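Local coordinates for protein TssK (Serratia sp. FS14, PDB 5Y0E) that probably serves as a trimeric structural component of the type VI secretion baseplate, linking it to the membrane complex of the secretion machine, at residues Q52-R56 / Q57-A61; A88-D91 / N92-G95; F263-W266 / L267-A270; E356-L359 / T360-A364. All coordinates share one frame; numbering follows the deposited sequence.

In the fold
From the N terminus the four contacts follow in series, each formed within one continuous stretch, and none nests in or crosses another. Contact 1 closes the turn between strands 44-50 and 59-60, and contact 2 the loop between strands 87-88 and 96-103. These two meet: Gly58 O lies 2.8 Å from Ile89 N, a probable hydrogen bond alongside the small antiparallel pairing of 59-60 with 87-88, and their centres are about 12 Å apart. Contact 3 is a turn of helix 259-273 in the helical part, its centre about 37 Å from that of contact 1. Contact 4 lies on helix 355-365, against the C-terminal antiparallel sheet, centred about 45 Å from contact 3.

Contact 1. Residues Q52-R56 / Q57-A61; sequences QTLLR and QGKIA
Leu54 and Gln57 are joined by the main backbone bond of this turn, Gln57 N to Leu54 O at 3.1 Å, with a donor angle of 158°. Leu55 and Arg56 occupy its two central positions with backbone angles of a type I turn. One residue on, Gly58 N reaches Leu55 O in a weak bond of 3.4 Å, and the positive phi of Gly58 (71°) then swings the chain into strand 59-60. A CH...O contact supports the return: Leu55 CA lies 3.6 Å from Lys59 O.

The apolar contacts are made by methyl groups on two sides of the turn. Leu54 CD2 meets Ala61 CB at 3.7 Å and also rests at 4.0 Å from Lys59 CD, part of the aliphatic stem of that lysine. Leu55 sends CD2 to 3.6 Å from Ile60 CD1; chi2 of 177° extends CD1, and the other branch, CD2, is the one turned onto the isoleucine. Leu55 and Ile60 both continue onto Leu180 and Leu182 of strand 180-182.

The chemistry thus divides in two: backbone bonds fix the reversal, while leucine methyls pack the turn against the strand that follows, with the lysine contributing carbon rather than charge.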
loop_
_atom_site.group_PDB
_atom_site.type_symbol
_atom_site.label_atom_id
_atom_site.label_comp_id
_atom_site.label_asym_id
_atom_site.label_seq_id
_atom_site.Cartn_x
_atom_site.Cartn_y
_atom_site.Cartn_z
ATOM N N GLN A 52 -31.176 -14.077 -1.042
ATOM C CA GLN A 52 -31.225 -15.103 -0.017
ATOM C C GLN A 52 -32.586 -15.777 0.022
ATOM O O GLN A 52 -32.678 -16.988 0.248
ATOM C CB GLN A 52 -30.897 -14.477 1.330
ATOM C CG GLN A 52 -29.490 -13.974 1.406
ATOM C CD GLN A 52 -28.516 -15.104 1.622
ATOM O OE1 GLN A 52 -28.840 -16.101 2.273
ATOM N NE2 GLN A 52 -27.313 -14.964 1.069
ATOM N N THR A 53 -33.646 -14.997 -0.194
ATOM C CA THR A 53 -34.997 -15.538 -0.161
ATOM C C THR A 53 -35.152 -16.699 -1.133
ATOM O O THR A 53 -35.760 -17.715 -0.799
ATOM C CB THR A 53 -36.000 -14.435 -0.477
ATOM O OG1 THR A 53 -36.048 -14.237 -1.891
ATOM C CG2 THR A 53 -35.574 -13.135 0.164
ATOM N N LEU A 54 -34.598 -16.581 -2.331
ATOM C CA LEU A 54 -34.711 -17.685 -3.270
ATOM C C LEU A 54 -33.773 -18.832 -2.957
ATOM O O LEU A 54 -33.905 -19.898 -3.562
ATOM C CB LEU A 54 -34.450 -17.213 -4.695
ATOM C CG LEU A 54 -35.671 -17.213 -5.612
ATOM C CD1 LEU A 54 -36.637 -16.133 -5.216
ATOM C CD2 LEU A 54 -35.244 -17.031 -7.046
ATOM N N LEU A 55 -32.818 -18.643 -2.052
ATOM C CA LEU A 55 -31.974 -19.763 -1.672
ATOM C C LEU A 55 -32.808 -20.901 -1.145
ATOM O O LEU A 55 -32.416 -22.064 -1.247
ATOM C CB LEU A 55 -30.977 -19.338 -0.614
ATOM C CG LEU A 55 -29.757 -18.697 -1.219
ATOM C CD1 LEU A 55 -28.868 -18.259 -0.112
ATOM C CD2 LEU A 55 -29.076 -19.705 -2.095
ATOM N N ARG A 56 -33.968 -20.582 -0.605
ATOM C CA ARG A 56 -34.808 -21.560 0.050
ATOM C C ARG A 56 -35.575 -22.420 -0.922
ATOM O O ARG A 56 -36.410 -23.212 -0.491
ATOM C CB ARG A 56 -35.769 -20.846 0.976
ATOM C CG ARG A 56 -35.104 -19.658 1.613
ATOM C CD ARG A 56 -35.882 -19.132 2.775
ATOM N NE ARG A 56 -37.163 -18.583 2.371
ATOM C CZ ARG A 56 -37.714 -17.511 2.934
ATOM N NH1 ARG A 56 -37.076 -16.877 3.909
ATOM N NH2 ARG A 56 -38.894 -17.063 2.518
ATOM N N GLN A 57 -35.323 -22.305 -2.213
ATOM C CA GLN A 57 -36.025 -23.152 -3.163
ATOM C C GLN A 57 -35.057 -23.834 -4.112
ATOM O O GLN A 57 -35.430 -24.210 -5.221
ATOM C CB GLN A 57 -37.057 -22.352 -3.942
ATOM C CG GLN A 57 -37.557 -21.154 -3.190
ATOM C CD GLN A 57 -38.418 -20.254 -4.058
ATOM O OE1 GLN A 57 -38.549 -20.483 -5.260
ATOM N NE2 GLN A 57 -38.992 -19.209 -3.461
ATOM N N GLY A 58 -33.811 -24.003 -3.690
ATOM C CA GLY A 58 -32.861 -24.638 -4.564
ATOM C C GLY A 58 -32.460 -23.785 -5.727
ATOM O O GLY A 58 -32.012 -24.310 -6.744
ATOM N N LYS A 59 -32.602 -22.477 -5.601
ATOM C CA LYS A 59 -32.284 -21.552 -6.674
ATOM C C LYS A 59 -31.166 -20.622 -6.234
ATOM O O LYS A 59 -31.197 -20.078 -5.123
ATOM C CB LYS A 59 -33.526 -20.749 -7.089
ATOM C CG LYS A 59 -34.566 -21.570 -7.872
ATOM C CD LYS A 59 -35.837 -20.783 -8.133
ATOM C CE LYS A 59 -36.975 -21.679 -8.619
ATOM N NZ LYS A 59 -36.827 -22.127 -10.028
ATOM N N ILE A 60 -30.176 -20.463 -7.099
ATOM C CA ILE A 60 -29.218 -19.373 -7.002
ATOM C C ILE A 60 -29.722 -18.218 -7.853
ATOM O O ILE A 60 -29.898 -18.361 -9.063
ATOM C CB ILE A 60 -27.830 -19.812 -7.471
ATOM C CG1 ILE A 60 -27.305 -20.932 -6.585
ATOM C CG2 ILE A 60 -26.903 -18.625 -7.460
ATOM C CD1 ILE A 60 -27.358 -20.578 -5.151
ATOM N N ALA A 61 -29.938 -17.076 -7.230
ATOM C CA ALA A 61 -30.379 -15.899 -7.949
ATOM C C ALA A 61 -29.587 -14.677 -7.505
ATOM O O ALA A 61 -29.356 -14.472 -6.313
ATOM C CB ALA A 61 -31.866 -15.672 -7.735
#

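Contact 2. Residues A88-D91 / N92-G95; sequences AIAD and NKTG
Lys93 O accepts the hydroxyl of Thr94 at 2.8 Å from OG1, while CB of the same lysine touches Ile89 across the turn. The hydroxyl approaches the carbonyl from its flank: the C=O...OG1 angle is 98°, and OG1 stands 39° out of the carbonyl plane, so this short bond does not use a lone-pair direction.

Across the turn the packing is light and apolar. Ile89 CG2 lies 4.0 Å from Lys93 CB, the two side chains crossing at about a right angle, and Ala90 CB is 4.3 Å from Lys93 CG. The isoleucine branch is placed for this by its first torsion, which sets CG2 opposite the backbone N and CG1 beside it. Lys93 bends at chi2 (-64°), directing its remaining chain away from the turn. Both Ile89 and Lys93 touch Leu155 of strand 142-155, so the pair also packs on the larger sheet.

Asp91 lies at the bend and its carboxylate leads outward: OD1 forms a salt bridge with Lys174, whose NZ also bonds to Ile89 O. One ammonium group therefore ties the turn to strand 163-174 at two points.

The backbone angles of Asp91 and Asn92 and the 3.6 Å between Ala90 O and Lys93 N describe a rather open type I beta turn, part of the surface loop that joins strand 87-88 to strand 96-103.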
loop_
_atom_site.group_PDB
_atom_site.type_symbol
_atom_site.label_atom_id
_atom_site.label_comp_id
_atom_site.label_asym_id
_atom_site.label_seq_id
_atom_site.Cartn_x
_atom_site.Cartn_y
_atom_site.Cartn_z
ATOM N N ALA A 88 -31.527 -23.487 -10.887
ATOM C CA ALA A 88 -32.005 -24.547 -10.019
ATOM C C ALA A 88 -30.901 -25.560 -9.804
ATOM O O ALA A 88 -30.197 -25.942 -10.739
ATOM C CB ALA A 88 -33.223 -25.230 -10.631
ATOM N N ILE A 89 -30.734 -25.934 -8.558
ATOM C CA ILE A 89 -29.726 -26.885 -8.189
ATOM C C ILE A 89 -30.416 -28.207 -8.005
ATOM O O ILE A 89 -31.401 -28.312 -7.319
ATOM C CB ILE A 89 -29.017 -26.460 -6.908
ATOM C CG1 ILE A 89 -28.217 -25.202 -7.154
ATOM C CG2 ILE A 89 -28.046 -27.521 -6.477
ATOM C CD1 ILE A 89 -27.168 -25.375 -8.217
ATOM N N ALA A 90 -29.906 -29.215 -8.675
ATOM C CA ALA A 90 -30.501 -30.522 -8.610
ATOM C C ALA A 90 -30.323 -31.127 -7.251
ATOM O O ALA A 90 -29.530 -30.674 -6.466
ATOM C CB ALA A 90 -29.901 -31.418 -9.660
ATOM N N ASP A 91 -31.020 -32.218 -6.997
ATOM C CA ASP A 91 -30.965 -32.874 -5.702
ATOM C C ASP A 91 -29.589 -33.397 -5.280
ATOM O O ASP A 91 -29.287 -33.461 -4.093
ATOM C CB ASP A 91 -32.000 -33.986 -5.646
ATOM C CG ASP A 91 -33.422 -33.463 -5.625
ATOM O OD1 ASP A 91 -33.711 -32.541 -4.857
ATOM O OD2 ASP A 91 -34.267 -33.989 -6.370
ATOM N N ASN A 92 -28.761 -33.765 -6.249
ATOM C CA ASN A 92 -27.526 -34.454 -5.982
ATOM C C ASN A 92 -26.299 -33.567 -5.963
ATOM O O ASN A 92 -25.283 -33.949 -5.412
ATOM C CB ASN A 92 -27.330 -35.573 -7.015
ATOM C CG ASN A 92 -28.292 -36.740 -6.822
ATOM O OD1 ASN A 92 -28.811 -36.950 -5.727
ATOM N ND2 ASN A 92 -28.504 -37.519 -7.875
ATOM N N LYS A 93 -26.369 -32.383 -6.549
ATOM C CA LYS A 93 -25.186 -31.552 -6.597
ATOM C C LYS A 93 -24.865 -31.153 -5.197
ATOM O O LYS A 93 -25.741 -30.791 -4.434
ATOM C CB LYS A 93 -25.378 -30.334 -7.495
ATOM C CG LYS A 93 -25.675 -30.683 -8.937
ATOM C CD LYS A 93 -24.509 -31.404 -9.575
ATOM C CE LYS A 93 -24.756 -31.698 -11.041
ATOM N NZ LYS A 93 -23.613 -32.429 -11.654
ATOM N N THR A 94 -23.608 -31.292 -4.832
ATOM C CA THR A 94 -23.175 -30.927 -3.506
ATOM C C THR A 94 -21.720 -30.599 -3.665
ATOM O O THR A 94 -21.008 -31.268 -4.379
ATOM C CB THR A 94 -23.426 -32.066 -2.498
ATOM O OG1 THR A 94 -24.803 -32.070 -2.123
ATOM C CG2 THR A 94 -22.628 -31.877 -1.254
ATOM N N GLY A 95 -21.279 -29.531 -3.040
ATOM C CA GLY A 95 -19.903 -29.157 -3.176
ATOM C C GLY A 95 -19.594 -28.815 -4.607
ATOM O O GLY A 95 -18.584 -29.209 -5.129
#

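Contact 3. Residues F263-W266 / L267-A270; sequences FADW and LQFA
Ala264 and Gln268 share a carbonyl gripped twice. Ala264 O takes the side-chain amide, Gln268 NE2, at 2.9 Å, and also Gln268 N in a weak bond of 3.4 Å. NE2 comes from above, 57° out of the carbonyl plane: CG stands beside the backbone N (chi1 -71°) and the extended chain then brings NE2 over the preceding turn's carbonyl. That grip helps to fix the amide, whose OE1 makes a weak bond to Gln247 of the second subunit.

The remaining backbone bonds are regular i to i+4 helix bonds: Leu267 N to Phe263 O at 2.8 Å, Phe269 N to Asp265 O at 3.0 Å and Ala270 N to Trp266 O at 2.9 Å.

Apolar contact between the side chains is slight. Leu267 CD2 lies 4.1 Å from Phe263 CE1, meeting the ring obliquely.

Helix 259-273 is enclosed on several sides. Trp266 packs on Phe202, Ile203 and Leu206 of helix 197-222, Phe263 meets Phe298 of helix 294-309 edge-to-face, and Phe269 stacks with His244 of helix 229-253. Ala264, Leu267 and Gln268 instead pack against the second subunit, placing this turn between the helical bundle and a trimer interface.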
loop_
_atom_site.group_PDB
_atom_site.type_symbol
_atom_site.label_atom_id
_atom_site.label_comp_id
_atom_site.label_asym_id
_atom_site.label_seq_id
_atom_site.Cartn_x
_atom_site.Cartn_y
_atom_site.Cartn_z
ATOM N N PHE A 263 -3.252 -7.438 -0.805
ATOM C CA PHE A 263 -2.515 -8.657 -0.564
ATOM C C PHE A 263 -1.026 -8.380 -0.531
ATOM O O PHE A 263 -0.316 -8.837 0.370
ATOM C CB PHE A 263 -2.867 -9.669 -1.642
ATOM C CG PHE A 263 -2.276 -11.008 -1.431
ATOM C CD1 PHE A 263 -0.982 -11.280 -1.831
ATOM C CD2 PHE A 263 -3.024 -12.022 -0.857
ATOM C CE1 PHE A 263 -0.430 -12.531 -1.638
ATOM C CE2 PHE A 263 -2.483 -13.277 -0.673
ATOM C CZ PHE A 263 -1.190 -13.528 -1.059
ATOM N N ALA A 264 -0.538 -7.631 -1.517
ATOM C CA ALA A 264 0.882 -7.332 -1.586
ATOM C C ALA A 264 1.373 -6.644 -0.323
ATOM O O ALA A 264 2.487 -6.892 0.132
ATOM C CB ALA A 264 1.158 -6.472 -2.806
ATOM N N ASP A 265 0.561 -5.785 0.266
ATOM C CA ASP A 265 0.985 -5.178 1.512
ATOM C C ASP A 265 1.034 -6.206 2.638
ATOM O O ASP A 265 1.972 -6.221 3.428
ATOM C CB ASP A 265 0.059 -4.017 1.877
ATOM C CG ASP A 265 0.333 -2.757 1.084
ATOM O OD1 ASP A 265 1.314 -2.679 0.325
ATOM O OD2 ASP A 265 -0.442 -1.808 1.230
ATOM N N TRP A 266 0.029 -7.066 2.727
ATOM C CA TRP A 266 -0.057 -7.983 3.845
ATOM C C TRP A 266 0.988 -9.091 3.743
ATOM O O TRP A 266 1.516 -9.539 4.757
ATOM C CB TRP A 266 -1.478 -8.538 3.917
ATOM C CG TRP A 266 -2.449 -7.532 4.410
ATOM C CD1 TRP A 266 -2.207 -6.236 4.633
ATOM C CD2 TRP A 266 -3.809 -7.750 4.775
ATOM N NE1 TRP A 266 -3.317 -5.623 5.112
ATOM C CE2 TRP A 266 -4.317 -6.535 5.208
ATOM C CE3 TRP A 266 -4.633 -8.859 4.800
ATOM C CZ2 TRP A 266 -5.616 -6.390 5.655
ATOM C CZ3 TRP A 266 -5.934 -8.703 5.225
ATOM C CH2 TRP A 266 -6.408 -7.485 5.649
ATOM N N LEU A 267 1.330 -9.501 2.532
ATOM C CA LEU A 267 2.379 -10.486 2.362
ATOM C C LEU A 267 3.704 -9.977 2.893
ATOM O O LEU A 267 4.425 -10.699 3.585
ATOM C CB LEU A 267 2.498 -10.844 0.898
ATOM C CG LEU A 267 3.626 -11.769 0.498
ATOM C CD1 LEU A 267 3.486 -13.111 1.199
ATOM C CD2 LEU A 267 3.587 -11.945 -0.987
ATOM N N GLN A 268 4.039 -8.729 2.584
ATOM C CA GLN A 268 5.267 -8.150 3.095
ATOM C C GLN A 268 5.220 -8.038 4.603
ATOM O O GLN A 268 6.194 -8.353 5.283
ATOM C CB GLN A 268 5.505 -6.786 2.462
ATOM C CG GLN A 268 5.896 -6.814 1.006
ATOM C CD GLN A 268 5.812 -5.432 0.360
ATOM O OE1 GLN A 268 6.630 -4.567 0.609
ATOM N NE2 GLN A 268 4.809 -5.232 -0.450
ATOM N N PHE A 269 4.103 -7.573 5.137
ATOM C CA PHE A 269 3.903 -7.600 6.568
ATOM C C PHE A 269 4.235 -8.984 7.128
ATOM O O PHE A 269 5.008 -9.113 8.071
ATOM C CB PHE A 269 2.463 -7.191 6.851
ATOM C CG PHE A 269 2.166 -6.906 8.289
ATOM C CD1 PHE A 269 3.162 -6.830 9.218
ATOM C CD2 PHE A 269 0.867 -6.728 8.700
ATOM C CE1 PHE A 269 2.878 -6.576 10.505
ATOM C CE2 PHE A 269 0.580 -6.480 9.987
ATOM C CZ PHE A 269 1.589 -6.410 10.899
ATOM N N ALA A 270 3.706 -10.035 6.515
ATOM C CA ALA A 270 3.931 -11.370 7.041
ATOM C C ALA A 270 5.398 -11.754 6.957
ATOM O O ALA A 270 5.991 -12.199 7.943
ATOM C CB ALA A 270 3.066 -12.382 6.303
#

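Contact 4. Residues E356-L359 / T360-A364; sequences EVLL and THFPA
Val357 lays its CG1 methyl over one face of the His361 imidazole, offset toward the rim, with 4.1 Å from CG1 to both His361 CG and His361 ND1. One helical turn separates the two residues, and CG1 stands opposite the backbone N of Val357 (chi1 152°), where it can overlie the ring. The imidazole is also held through ND1, which is hydrogen-bonded to Glu431, and this helps to fix the rotation of the ring.

Thr360 turns its hydroxyl back along the helix. OG1 gives a hydrogen bond to Glu356 O at 2.8 Å, in the carbonyl plane and with a C=O...OG1 angle of 149°; the chi1 of 51° places OG1 between the backbone N and the carbonyl carbon, directed at the previous turn.

Backbone bonding is uneven here. His361 N to Val357 O is short at 2.8 Å, but Phe362 N to Leu358 O is weak at 3.4 Å. Pro363 has no N-H to offer, and its ring meets the Leu359 carbonyl instead, CG lying 3.2 Å from Leu359 O; this is where the helix kinks.

The side chains of Leu358 and Phe362 lie side by side on the buried face, pointing the same way, with Leu358 CD1 4.1 Å from Phe362 CB. Helix 355-365 lies there against the C-terminal sheet: Phe362 packs on Leu347 and Val349 of strand 343-350, and Leu358, Leu359 and Pro363 on strand 404-408.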
loop_
_atom_site.group_PDB
_atom_site.type_symbol
_atom_site.label_atom_id
_atom_site.label_comp_id
_atom_site.label_asym_id
_atom_site.label_seq_id
_atom_site.Cartn_x
_atom_site.Cartn_y
_atom_site.Cartn_z
ATOM N N GLU A 356 -9.242 0.704 47.112
ATOM C CA GLU A 356 -10.516 0.513 47.756
ATOM C C GLU A 356 -11.627 1.226 47.029
ATOM O O GLU A 356 -12.769 0.861 47.129
ATOM C CB GLU A 356 -10.446 0.991 49.189
ATOM C CG GLU A 356 -9.404 0.270 50.007
ATOM C CD GLU A 356 -8.091 0.993 50.043
ATOM O OE1 GLU A 356 -7.402 0.864 51.065
ATOM O OE2 GLU A 356 -7.746 1.664 49.053
ATOM N N VAL A 357 -11.276 2.256 46.294
ATOM C CA VAL A 357 -12.256 2.997 45.552
ATOM C C VAL A 357 -12.569 2.246 44.296
ATOM O O VAL A 357 -13.700 2.096 43.929
ATOM C CB VAL A 357 -11.726 4.374 45.176
ATOM C CG1 VAL A 357 -12.377 4.864 43.902
ATOM C CG2 VAL A 357 -11.972 5.342 46.308
ATOM N N LEU A 358 -11.542 1.733 43.654
ATOM C CA LEU A 358 -11.716 0.996 42.435
ATOM C C LEU A 358 -12.497 -0.265 42.644
ATOM O O LEU A 358 -13.279 -0.636 41.815
ATOM C CB LEU A 358 -10.379 0.649 41.832
ATOM C CG LEU A 358 -10.506 0.029 40.464
ATOM C CD1 LEU A 358 -10.797 1.071 39.422
ATOM C CD2 LEU A 358 -9.258 -0.724 40.124
ATOM N N LEU A 359 -12.311 -0.936 43.761
ATOM C CA LEU A 359 -13.037 -2.152 43.978
ATOM C C LEU A 359 -14.493 -1.929 44.277
ATOM O O LEU A 359 -15.306 -2.788 44.021
ATOM C CB LEU A 359 -12.405 -2.957 45.083
ATOM C CG LEU A 359 -11.113 -3.606 44.662
ATOM C CD1 LEU A 359 -10.405 -4.101 45.885
ATOM C CD2 LEU A 359 -11.322 -4.743 43.700
ATOM N N THR A 360 -14.825 -0.763 44.775
ATOM C CA THR A 360 -16.201 -0.509 45.099
ATOM C C THR A 360 -16.906 0.313 44.057
ATOM O O THR A 360 -17.904 -0.095 43.525
ATOM C CB THR A 360 -16.337 0.137 46.476
ATOM O OG1 THR A 360 -15.471 1.255 46.561
ATOM C CG2 THR A 360 -15.920 -0.823 47.523
ATOM N N HIS A 361 -16.372 1.462 43.728
ATOM C CA HIS A 361 -17.037 2.303 42.771
ATOM C C HIS A 361 -17.113 1.787 41.351
ATOM O O HIS A 361 -18.107 1.979 40.687
ATOM C CB HIS A 361 -16.403 3.682 42.757
ATOM C CG HIS A 361 -16.486 4.396 44.064
ATOM N ND1 HIS A 361 -16.322 5.754 44.178
ATOM C CD2 HIS A 361 -16.720 3.940 45.311
ATOM C CE1 HIS A 361 -16.446 6.102 45.441
ATOM N NE2 HIS A 361 -16.681 5.018 46.150
ATOM N N PHE A 362 -16.081 1.136 40.862
ATOM C CA PHE A 362 -16.118 0.690 39.483
ATOM C C PHE A 362 -17.252 -0.246 39.150
ATOM O O PHE A 362 -17.946 -0.046 38.183
ATOM C CB PHE A 362 -14.806 0.059 39.079
ATOM C CG PHE A 362 -14.743 -0.307 37.643
ATOM C CD1 PHE A 362 -14.352 0.603 36.716
ATOM C CD2 PHE A 362 -15.080 -1.557 37.233
ATOM C CE1 PHE A 362 -14.292 0.273 35.396
ATOM C CE2 PHE A 362 -15.029 -1.895 35.912
ATOM C CZ PHE A 362 -14.637 -0.976 34.992
ATOM N N PRO A 363 -17.444 -1.268 39.960
ATOM C CA PRO A 363 -18.497 -2.235 39.692
ATOM C C PRO A 363 -19.883 -1.651 39.760
ATOM O O PRO A 363 -20.775 -2.220 39.171
ATOM C CB PRO A 363 -18.315 -3.259 40.794
ATOM C CG PRO A 363 -16.938 -3.080 41.260
ATOM C CD PRO A 363 -16.679 -1.632 41.146
ATOM N N ALA A 364 -20.067 -0.555 40.480
ATOM C CA ALA A 364 -21.344 0.098 40.565
ATOM C C ALA A 364 -21.497 1.101 39.445
ATOM O O ALA A 364 -22.505 1.149 38.783
ATOM C CB ALA A 364 -21.466 0.794 41.897
#